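Nucleoporin NUP82 (Saccharomyces cerevisiae, PDB 3PBP) serves as a structural component of the nuclear pore complex, here through its N-terminal domain, which interacts with NUP116. Local coordinates at residues A[70-75]-A[128-133]. The protein carries 1 engineered substitution. Numbering follows the deposited sequence.
Sequences HVISST and KKVLFH
I72 meets V130 and F132 where the innermost strands of two successive blades of the beta-propeller run side by side, each the first strand of its own four-stranded antiparallel sheet. The axes of strands 70-73 and 128-132, nearly parallel at 14°, approach to 7.8 Å, so side chains rather than backbone pairing join them. I72 spans the gap: CG1 lies between its backbone N and carbonyl carbon (chi1 56°), and the extended CG1-CD1 arm carries CD1 to within 3.3 Å of the carbonyl oxygen of V130. CD1 of I72 also lies 4.2 Å from CD2 of F132, and more loosely beside CG1 of V130. The carbonyl oxygen of I72 sits at the edge of the F132 ring, near its plane. The carbonyl carbon of S73 approaches CE2 of F132 obliquely, while its OG donates a hydrogen bond to the carbonyl oxygen of S74. F132 also packs on I142 of its own blade and on L79 of the neighbouring one. An alanine in place of F132 would probably open a gap between the blades and leave CD1 of I72 and CB of S74 without the ring they pack on. OG of S74 is hydrogen-bonded to OG of S76 and to the backbone N of L79. The backbone N of S74 lies 3.5 Å from CE2 of F132, and its CB makes a CH-pi contact over one ring face, 4.0 Å from the F132 centroid.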
loop_
_atom_site.group_PDB
_atom_site.type_symbol
_atom_site.label_atom_id
_atom_site.label_comp_id
_atom_site.label_asym_id
_atom_site.label_seq_id
_atom_site.Cartn_x
_atom_site.Cartn_y
_atom_site.Cartn_z
ATOM N N HIS A 70 -10.304 7.583 15.007
ATOM C CA HIS A 70 -10.925 7.076 13.785
ATOM C C HIS A 70 -11.425 5.696 14.208
ATOM O O HIS A 70 -10.796 5.042 15.059
ATOM C CB HIS A 70 -9.911 6.863 12.667
ATOM C CG HIS A 70 -9.313 8.122 12.123
ATOM N ND1 HIS A 70 -8.464 8.926 12.854
ATOM C CD2 HIS A 70 -9.380 8.674 10.888
ATOM C CE1 HIS A 70 -8.030 9.914 12.092
ATOM N NE2 HIS A 70 -8.570 9.784 10.894
ATOM N N VAL A 71 -12.559 5.256 13.671
ATOM C CA VAL A 71 -13.026 3.911 14.006
ATOM C C VAL A 71 -13.484 3.231 12.721
ATOM O O VAL A 71 -14.192 3.830 11.899
ATOM C CB VAL A 71 -14.185 3.894 15.062
ATOM C CG1 VAL A 71 -13.929 4.902 16.158
ATOM C CG2 VAL A 71 -15.483 4.151 14.419
ATOM N N ILE A 72 -13.050 1.992 12.524
ATOM C CA ILE A 72 -13.439 1.256 11.335
ATOM C C ILE A 72 -14.018 -0.071 11.762
ATOM O O ILE A 72 -13.797 -0.525 12.878
ATOM C CB ILE A 72 -12.235 1.003 10.399
ATOM C CG1 ILE A 72 -11.136 0.272 11.162
ATOM C CG2 ILE A 72 -11.703 2.314 9.872
ATOM C CD1 ILE A 72 -9.973 -0.134 10.315
ATOM N N SER A 73 -14.751 -0.699 10.857
ATOM C CA SER A 73 -15.380 -1.978 11.139
ATOM C C SER A 73 -14.896 -3.052 10.188
ATOM O O SER A 73 -14.578 -2.770 9.041
ATOM C CB SER A 73 -16.895 -1.838 11.009
ATOM O OG SER A 73 -17.533 -3.103 10.930
ATOM N N SER A 74 -14.814 -4.287 10.662
ATOM C CA SER A 74 -14.412 -5.361 9.775
ATOM C C SER A 74 -15.639 -5.585 8.880
ATOM O O SER A 74 -16.773 -5.367 9.307
ATOM C CB SER A 74 -14.093 -6.617 10.577
ATOM O OG SER A 74 -15.251 -7.120 11.209
ATOM N N THR A 75 -15.422 -6.003 7.637
ATOM C CA THR A 75 -16.541 -6.225 6.723
ATOM C C THR A 75 -17.540 -7.227 7.281
ATOM O O THR A 75 -18.744 -7.096 7.059
ATOM C CB THR A 75 -16.039 -6.705 5.358
ATOM O OG1 THR A 75 -15.308 -5.648 4.734
ATOM C CG2 THR A 75 -17.193 -7.089 4.460
ATOM N N LYS A 128 -0.681 6.486 11.339
ATOM C CA LYS A 128 -1.299 7.297 10.308
ATOM C C LYS A 128 -2.610 6.654 9.830
ATOM O O LYS A 128 -3.633 7.338 9.669
ATOM C CB LYS A 128 -0.327 7.467 9.138
ATOM C CG LYS A 128 -0.797 8.456 8.088
ATOM C CD LYS A 128 0.247 8.665 7.003
ATOM C CE LYS A 128 -0.243 9.694 5.985
ATOM N NZ LYS A 128 0.803 10.069 4.993
ATOM N N LYS A 129 -2.584 5.339 9.618
ATOM C CA LYS A 129 -3.773 4.637 9.160
ATOM C C LYS A 129 -3.784 3.170 9.578
ATOM O O LYS A 129 -2.728 2.548 9.719
ATOM C CB LYS A 129 -3.891 4.733 7.638
ATOM C CG LYS A 129 -5.241 4.292 7.141
ATOM C CD LYS A 129 -5.387 4.401 5.641
ATOM C CE LYS A 129 -6.838 4.097 5.250
ATOM N NZ LYS A 129 -7.144 4.246 3.799
ATOM N N VAL A 130 -4.992 2.635 9.771
ATOM C CA VAL A 130 -5.197 1.238 10.157
ATOM C C VAL A 130 -6.267 0.581 9.298
ATOM O O VAL A 130 -7.288 1.177 9.000
ATOM C CB VAL A 130 -5.635 1.117 11.625
ATOM C CG1 VAL A 130 -5.905 -0.352 11.971
ATOM C CG2 VAL A 130 -4.561 1.688 12.525
ATOM N N LEU A 131 -6.026 -0.662 8.919
ATOM C CA LEU A 131 -6.967 -1.423 8.095
ATOM C C LEU A 131 -7.027 -2.868 8.547
ATOM O O LEU A 131 -6.005 -3.437 8.944
ATOM C CB LEU A 131 -6.503 -1.457 6.638
ATOM C CG LEU A 131 -6.469 -0.185 5.815
ATOM C CD1 LEU A 131 -5.872 -0.490 4.470
ATOM C CD2 LEU A 131 -7.874 0.349 5.690
ATOM N N PHE A 132 -8.208 -3.473 8.485
ATOM C CA PHE A 132 -8.315 -4.893 8.810
ATOM C C PHE A 132 -7.820 -5.632 7.559
ATOM O O PHE A 132 -8.013 -5.155 6.441
ATOM C CB PHE A 132 -9.760 -5.289 9.037
ATOM C CG PHE A 132 -10.229 -5.103 10.427
ATOM C CD1 PHE A 132 -9.729 -5.901 11.459
ATOM C CD2 PHE A 132 -11.183 -4.137 10.719
ATOM C CE1 PHE A 132 -10.180 -5.733 12.774
ATOM C CE2 PHE A 132 -11.643 -3.959 12.024
ATOM C CZ PHE A 132 -11.140 -4.759 13.056
ATOM N N HIS A 133 -7.174 -6.778 7.723
ATOM C CA HIS A 133 -6.747 -7.514 6.546
ATOM C C HIS A 133 -8.047 -8.159 6.067
ATOM O O HIS A 133 -8.712 -8.872 6.815
ATOM C CB HIS A 133 -5.691 -8.561 6.895
ATOM C CG HIS A 133 -5.031 -9.164 5.693
ATOM N ND1 HIS A 133 -5.701 -9.975 4.799
ATOM C CD2 HIS A 133 -3.761 -9.069 5.233
ATOM C CE1 HIS A 133 -4.871 -10.355 3.844
ATOM N NE2 HIS A 133 -3.687 -9.819 4.083
#